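Local coordinates for protein beta-N-acetylhexosaminidase (Streptomyces plicatus, PDB 1JAK) that hydrolyses terminal beta-linked N-acetylhexosamine residues from glycosides, as a family 20 glycoside hydrolase working by substrate-assisted catalysis, at residues A375-G387 and G430-G442. Sequence-based numbering, arbitrary orientation.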
ATOM      1  N   ALA A 375     -27.908   7.061  -3.143  1.00 11.19           N
ATOM      2  CA  ALA A 375     -27.609   8.280  -3.887  1.00 11.28           C
ATOM      3  C   ALA A 375     -26.102   8.485  -3.988  1.00 12.14           C
ATOM      4  O   ALA A 375     -25.590   8.904  -5.027  1.00 12.35           O
ATOM      5  CB  ALA A 375     -28.253   9.484  -3.213  1.00 14.15           C
ATOM      6  N   GLU A 376     -25.401   8.189  -2.900  1.00 10.61           N
ATOM      7  CA  GLU A 376     -23.950   8.340  -2.866  1.00 11.19           C
ATOM      8  C   GLU A 376     -23.272   7.293  -3.741  1.00 10.60           C
ATOM      9  O   GLU A 376     -22.341   7.605  -4.482  1.00 10.92           O
ATOM     10  CB  GLU A 376     -23.442   8.222  -1.428  1.00 11.04           C
ATOM     11  CG  GLU A 376     -21.980   8.609  -1.261  1.00 11.31           C
ATOM     12  CD  GLU A 376     -21.576   8.735   0.194  1.00 12.27           C
ATOM     13  OE1 GLU A 376     -22.457   9.023   1.036  1.00  9.84           O
ATOM     14  OE2 GLU A 376     -20.377   8.564   0.497  1.00 11.95           O
ATOM     15  N   LYS A 377     -23.729   6.046  -3.648  1.00  9.80           N
ATOM     16  CA  LYS A 377     -23.148   4.981  -4.458  1.00  9.92           C
ATOM     17  C   LYS A 377     -23.364   5.315  -5.929  1.00 11.74           C
ATOM     18  O   LYS A 377     -22.478   5.123  -6.759  1.00 11.02           O
ATOM     19  CB  LYS A 377     -23.804   3.636  -4.145  1.00  9.54           C
ATOM     20  CG  LYS A 377     -23.600   3.148  -2.723  1.00  7.40           C
ATOM     21  CD  LYS A 377     -24.175   1.751  -2.539  1.00 10.21           C
ATOM     22  CE  LYS A 377     -24.002   1.259  -1.113  1.00 11.12           C
ATOM     23  NZ  LYS A 377     -24.547  -0.116  -0.925  1.00 14.25           N
ATOM     24  N   ALA A 378     -24.553   5.823  -6.239  1.00 11.42           N
ATOM     25  CA  ALA A 378     -24.906   6.179  -7.609  1.00 11.72           C
ATOM     26  C   ALA A 378     -24.003   7.264  -8.180  1.00 11.90           C
ATOM     27  O   ALA A 378     -23.591   7.198  -9.340  1.00 11.77           O
ATOM     28  CB  ALA A 378     -26.360   6.633  -7.665  1.00 11.28           C
ATOM     29  N   GLU A 379     -23.706   8.270  -7.370  1.00 11.51           N
ATOM     30  CA  GLU A 379     -22.854   9.361  -7.817  1.00 13.00           C
ATOM     31  C   GLU A 379     -21.483   8.837  -8.239  1.00 12.22           C
ATOM     32  O   GLU A 379     -20.907   9.298  -9.224  1.00 12.16           O
ATOM     33  CB  GLU A 379     -22.698  10.385  -6.697  1.00 15.95           C
ATOM     34  CG  GLU A 379     -22.066  11.683  -7.129  1.00 20.06           C
ATOM     35  CD  GLU A 379     -22.137  12.729  -6.039  1.00 22.92           C
ATOM     36  OE1 GLU A 379     -21.442  12.566  -5.017  1.00 22.32           O
ATOM     37  OE2 GLU A 379     -22.900  13.705  -6.203  1.00 24.44           O
ATOM     38  N   VAL A 380     -20.967   7.870  -7.490  1.00 10.73           N
ATOM     39  CA  VAL A 380     -19.664   7.294  -7.801  1.00 10.18           C
ATOM     40  C   VAL A 380     -19.749   6.390  -9.029  1.00  9.85           C
ATOM     41  O   VAL A 380     -18.868   6.424  -9.891  1.00 11.81           O
ATOM     42  CB  VAL A 380     -19.113   6.502  -6.599  1.00 10.38           C
ATOM     43  CG1 VAL A 380     -17.756   5.897  -6.944  1.00 10.44           C
ATOM     44  CG2 VAL A 380     -18.983   7.432  -5.394  1.00 10.27           C
ATOM     45  N   ALA A 381     -20.811   5.592  -9.115  1.00 10.92           N
ATOM     46  CA  ALA A 381     -20.997   4.702 -10.259  1.00 11.08           C
ATOM     47  C   ALA A 381     -21.138   5.532 -11.531  1.00 11.89           C
ATOM     48  O   ALA A 381     -20.683   5.125 -12.605  1.00 11.68           O
ATOM     49  CB  ALA A 381     -22.240   3.831 -10.061  1.00 10.38           C
ATOM     50  N   GLU A 382     -21.765   6.698 -11.407  1.00 11.62           N
ATOM     51  CA  GLU A 382     -21.959   7.577 -12.554  1.00 12.63           C
ATOM     52  C   GLU A 382     -20.613   8.126 -13.016  1.00 12.90           C
ATOM     53  O   GLU A 382     -20.354   8.226 -14.217  1.00 12.42           O
ATOM     54  CB  GLU A 382     -22.899   8.728 -12.196  1.00 13.11           C
ATOM     55  CG  GLU A 382     -23.583   9.339 -13.412  1.00 14.64           C
ATOM     56  CD  GLU A 382     -24.443   8.324 -14.141  1.00 15.41           C
ATOM     57  OE1 GLU A 382     -25.411   7.826 -13.528  1.00 16.29           O
ATOM     58  OE2 GLU A 382     -24.147   8.013 -15.316  1.00 14.53           O
ATOM     59  N   ALA A 383     -19.754   8.480 -12.064  1.00 11.77           N
ATOM     60  CA  ALA A 383     -18.434   8.993 -12.407  1.00 12.64           C
ATOM     61  C   ALA A 383     -17.684   7.898 -13.159  1.00 11.77           C
ATOM     62  O   ALA A 383     -16.966   8.175 -14.119  1.00 13.52           O
ATOM     63  CB  ALA A 383     -17.667   9.384 -11.143  1.00 11.22           C
ATOM     64  N   ALA A 384     -17.855   6.655 -12.721  1.00 12.45           N
ATOM     65  CA  ALA A 384     -17.201   5.523 -13.369  1.00 13.03           C
ATOM     66  C   ALA A 384     -17.694   5.418 -14.811  1.00 14.44           C
ATOM     67  O   ALA A 384     -16.906   5.197 -15.734  1.00 13.02           O
ATOM     68  CB  ALA A 384     -17.501   4.230 -12.611  1.00 13.85           C
ATOM     69  N   ARG A 385     -18.998   5.577 -15.004  1.00 15.17           N
ATOM     70  CA  ARG A 385     -19.558   5.512 -16.349  1.00 15.12           C
ATOM     71  C   ARG A 385     -18.987   6.633 -17.212  1.00 15.42           C
ATOM     72  O   ARG A 385     -18.821   6.469 -18.421  1.00 18.40           O
ATOM     73  CB  ARG A 385     -21.088   5.626 -16.314  1.00 15.43           C
ATOM     74  CG  ARG A 385     -21.814   4.303 -16.106  1.00 15.79           C
ATOM     75  CD  ARG A 385     -23.327   4.470 -16.262  1.00 15.59           C
ATOM     76  NE  ARG A 385     -23.932   5.151 -15.122  1.00 15.49           N
ATOM     77  CZ  ARG A 385     -24.217   4.561 -13.963  1.00 15.10           C
ATOM     78  NH1 ARG A 385     -23.954   3.273 -13.790  1.00 16.64           N
ATOM     79  NH2 ARG A 385     -24.761   5.258 -12.975  1.00 17.84           N
ATOM     80  N   ASN A 386     -18.680   7.767 -16.588  1.00 13.50           N
ATOM     81  CA  ASN A 386     -18.137   8.909 -17.314  1.00 13.40           C
ATOM     82  C   ASN A 386     -16.635   8.833 -17.582  1.00 14.27           C
ATOM     83  O   ASN A 386     -16.045   9.786 -18.096  1.00 15.59           O
ATOM     84  CB  ASN A 386     -18.461  10.214 -16.582  1.00 13.25           C
ATOM     85  CG  ASN A 386     -19.941  10.564 -16.638  1.00 13.70           C
ATOM     86  OD1 ASN A 386     -20.632  10.215 -17.595  1.00 12.53           O
ATOM     87  ND2 ASN A 386     -20.425  11.270 -15.623  1.00 13.09           N
ATOM     88  N   GLY A 387     -16.021   7.709 -17.226  1.00 14.31           N
ATOM     89  CA  GLY A 387     -14.598   7.543 -17.476  1.00 14.82           C
ATOM     90  C   GLY A 387     -13.668   7.713 -16.289  1.00 14.08           C
ATOM     91  O   GLY A 387     -12.453   7.553 -16.428  1.00 14.32           O
ATOM     92  N   GLY A 430     -17.819  -6.640  -8.949  1.00 15.93           N
ATOM     93  CA  GLY A 430     -19.260  -6.508  -8.793  1.00 18.20           C
ATOM     94  C   GLY A 430     -19.631  -5.914  -7.450  1.00 19.03           C
ATOM     95  O   GLY A 430     -20.710  -6.174  -6.915  1.00 22.27           O
ATOM     96  N   TYR A 431     -18.735  -5.096  -6.915  1.00 15.75           N
ATOM     97  CA  TYR A 431     -18.939  -4.475  -5.615  1.00 14.35           C
ATOM     98  C   TYR A 431     -19.903  -3.289  -5.595  1.00 13.61           C
ATOM     99  O   TYR A 431     -20.903  -3.307  -4.875  1.00 14.61           O
ATOM    100  CB  TYR A 431     -17.592  -4.032  -5.044  1.00 12.22           C
ATOM    101  CG  TYR A 431     -17.730  -3.294  -3.736  1.00 10.42           C
ATOM    102  CD1 TYR A 431     -18.014  -3.978  -2.556  1.00 10.53           C
ATOM    103  CD2 TYR A 431     -17.639  -1.904  -3.690  1.00 11.45           C
ATOM    104  CE1 TYR A 431     -18.208  -3.296  -1.359  1.00 10.02           C
ATOM    105  CE2 TYR A 431     -17.834  -1.213  -2.501  1.00 10.88           C
ATOM    106  CZ  TYR A 431     -18.121  -1.915  -1.343  1.00 10.32           C
ATOM    107  OH  TYR A 431     -18.341  -1.231  -0.173  1.00 11.32           O
ATOM    108  N   LEU A 432     -19.595  -2.253  -6.368  1.00 13.67           N
ATOM    109  CA  LEU A 432     -20.437  -1.059  -6.401  1.00 14.06           C
ATOM    110  C   LEU A 432     -21.561  -1.223  -7.420  1.00 14.56           C
ATOM    111  O   LEU A 432     -21.313  -1.327  -8.621  1.00 12.81           O
ATOM    112  CB  LEU A 432     -19.590   0.169  -6.748  1.00 13.92           C
ATOM    113  CG  LEU A 432     -20.240   1.538  -6.536  1.00 14.05           C
ATOM    114  CD1 LEU A 432     -20.509   1.749  -5.047  1.00 14.45           C
ATOM    115  CD2 LEU A 432     -19.323   2.631  -7.064  1.00 15.86           C
ATOM    116  N   PRO A 433     -22.817  -1.241  -6.948  1.00 15.28           N
ATOM    117  CA  PRO A 433     -23.979  -1.396  -7.827  1.00 16.04           C
ATOM    118  C   PRO A 433     -23.980  -0.445  -9.018  1.00 16.08           C
ATOM    119  O   PRO A 433     -23.814   0.764  -8.858  1.00 17.59           O
ATOM    120  CB  PRO A 433     -25.158  -1.138  -6.889  1.00 16.37           C
ATOM    121  CG  PRO A 433     -24.650  -1.621  -5.574  1.00 16.32           C
ATOM    122  CD  PRO A 433     -23.244  -1.064  -5.548  1.00 15.63           C
ATOM    123  N   GLY A 434     -24.161  -1.003 -10.209  1.00 16.81           N
ATOM    124  CA  GLY A 434     -24.210  -0.195 -11.415  1.00 17.31           C
ATOM    125  C   GLY A 434     -22.893   0.304 -11.974  1.00 16.98           C
ATOM    126  O   GLY A 434     -22.868   0.914 -13.041  1.00 18.03           O
ATOM    127  N   ALA A 435     -21.791   0.055 -11.271  1.00 15.86           N
ATOM    128  CA  ALA A 435     -20.493   0.510 -11.748  1.00 15.46           C
ATOM    129  C   ALA A 435     -19.901  -0.469 -12.759  1.00 16.11           C
ATOM    130  O   ALA A 435     -19.843  -1.673 -12.510  1.00 15.38           O
ATOM    131  CB  ALA A 435     -19.534   0.687 -10.566  1.00 16.51           C
ATOM    132  N   PRO A 436     -19.466   0.041 -13.925  1.00 16.62           N
ATOM    133  CA  PRO A 436     -18.874  -0.801 -14.970  1.00 17.25           C
ATOM    134  C   PRO A 436     -17.598  -1.441 -14.429  1.00 16.75           C
ATOM    135  O   PRO A 436     -16.731  -0.745 -13.904  1.00 16.34           O
ATOM    136  CB  PRO A 436     -18.577   0.193 -16.090  1.00 17.53           C
ATOM    137  CG  PRO A 436     -19.584   1.278 -15.870  1.00 19.98           C
ATOM    138  CD  PRO A 436     -19.560   1.438 -14.375  1.00 16.91           C
ATOM    139  N   ALA A 437     -17.485  -2.758 -14.561  1.00 17.26           N
ATOM    140  CA  ALA A 437     -16.314  -3.476 -14.064  1.00 17.58           C
ATOM    141  C   ALA A 437     -15.007  -2.927 -14.625  1.00 18.35           C
ATOM    142  O   ALA A 437     -13.986  -2.906 -13.936  1.00 17.28           O
ATOM    143  CB  ALA A 437     -16.437  -4.959 -14.390  1.00 18.61           C
ATOM    144  N   ASP A 438     -15.042  -2.480 -15.875  1.00 18.36           N
ATOM    145  CA  ASP A 438     -13.858  -1.943 -16.533  1.00 19.67           C
ATOM    146  C   ASP A 438     -13.374  -0.616 -15.952  1.00 17.73           C
ATOM    147  O   ASP A 438     -12.279  -0.158 -16.274  1.00 18.36           O
ATOM    148  CB  ASP A 438     -14.129  -1.780 -18.031  1.00 24.93           C
ATOM    149  CG  ASP A 438     -15.450  -1.092 -18.308  1.00 30.01           C
ATOM    150  OD1 ASP A 438     -16.508  -1.688 -18.003  1.00 34.18           O
ATOM    151  OD2 ASP A 438     -15.433   0.046 -18.826  1.00 35.27           O
ATOM    152  N   ALA A 439     -14.185   0.000 -15.097  1.00 15.47           N
ATOM    153  CA  ALA A 439     -13.812   1.273 -14.484  1.00 14.12           C
ATOM    154  C   ALA A 439     -13.040   1.060 -13.184  1.00 12.80           C
ATOM    155  O   ALA A 439     -12.417   1.988 -12.670  1.00 12.41           O
ATOM    156  CB  ALA A 439     -15.055   2.113 -14.214  1.00 14.98           C
ATOM    157  N   VAL A 440     -13.091  -0.159 -12.656  1.00 11.29           N
ATOM    158  CA  VAL A 440     -12.389  -0.478 -11.418  1.00 11.95           C
ATOM    159  C   VAL A 440     -10.898  -0.645 -11.703  1.00 11.48           C
ATOM    160  O   VAL A 440     -10.490  -1.579 -12.398  1.00 11.51           O
ATOM    161  CB  VAL A 440     -12.935  -1.775 -10.784  1.00 12.84           C
ATOM    162  CG1 VAL A 440     -12.183  -2.087  -9.498  1.00 12.74           C
ATOM    163  CG2 VAL A 440     -14.421  -1.622 -10.499  1.00 12.45           C
ATOM    164  N   ARG A 441     -10.095   0.272 -11.171  1.00 10.60           N
ATOM    165  CA  ARG A 441      -8.649   0.242 -11.375  1.00 10.59           C
ATOM    166  C   ARG A 441      -7.965  -0.696 -10.393  1.00 10.31           C
ATOM    167  O   ARG A 441      -6.893  -1.233 -10.671  1.00  9.18           O
ATOM    168  CB  ARG A 441      -8.060   1.647 -11.209  1.00 13.03           C
ATOM    169  CG  ARG A 441      -8.614   2.688 -12.166  1.00 17.43           C
ATOM    170  CD  ARG A 441      -8.395   2.298 -13.619  1.00 22.13           C
ATOM    171  NE  ARG A 441      -8.814   3.364 -14.524  1.00 27.44           N
ATOM    172  CZ  ARG A 441      -8.160   4.511 -14.682  1.00 30.69           C
ATOM    173  NH1 ARG A 441      -7.046   4.745 -13.999  1.00 33.17           N
ATOM    174  NH2 ARG A 441      -8.625   5.432 -15.516  1.00 33.13           N
ATOM    175  N   GLY A 442      -8.585  -0.885  -9.234  1.00  9.07           N
ATOM    176  CA  GLY A 442      -8.000  -1.759  -8.241  1.00  9.02           C
ATOM    177  C   GLY A 442      -8.503  -1.485  -6.842  1.00  8.58           C
ATOM    178  O   GLY A 442      -9.597  -0.949  -6.654  1.00  8.35           O
TER
HETATM  179  O   HOH W   1     -21.956  -1.196  -2.320  1.00 17.43           O
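With CG turned anti to the backbone N (chi1 -167°), Leu432 sends its two methyls against one side of helix 374-385, where Val380 meets it at about a right angle. The setting is the family 20 alpha/beta barrel: the helix leads into barrel strand 389-392, and the chain from Tyr431 passes along the helix and, through the short 3-10 segment 437-439, enters the next strand, 440-447. The Leu432 branches divide the work, CD2 lying 3.6 Å from Val380 CG1 while CD1 rests on Lys377 CB at 3.9 Å. Leu390 of strand 389-392 touches both Leu432 and Ala384, placing this apolar seam between helix, loop and sheet.

A type II turn from Leu432 to Ala435 lays the chain close over the helix, Ala381 CA being 4.5 Å from Ala435 CA. The approach is consistent with the small side chains here, Ala381 CB and Ala435 CB being 4.2 Å apart; farther along, Ala384 CB packs against Ala439 CB at 3.6 Å and also meets the Pro436 ring.

At one end, the Lys377 side chain carries NZ to Asp370 O and to a water that bonds weakly to Tyr431 O. At the other, Arg385 crosses Pro436 and bends at chi3 (-74°). Its NH2 makes a salt-bridged hydrogen bond to Glu382 OE1 (2.7 Å, 171°) and its NE another to Glu382 OE2 (2.9 Å), both from above the carboxylate plane, which should restrict guanidinium rotation. Arg385 NH1 reaches to 2.7 Å from Gly434 O, near the guanidinium plane, but the angle is too poor for a hydrogen bond.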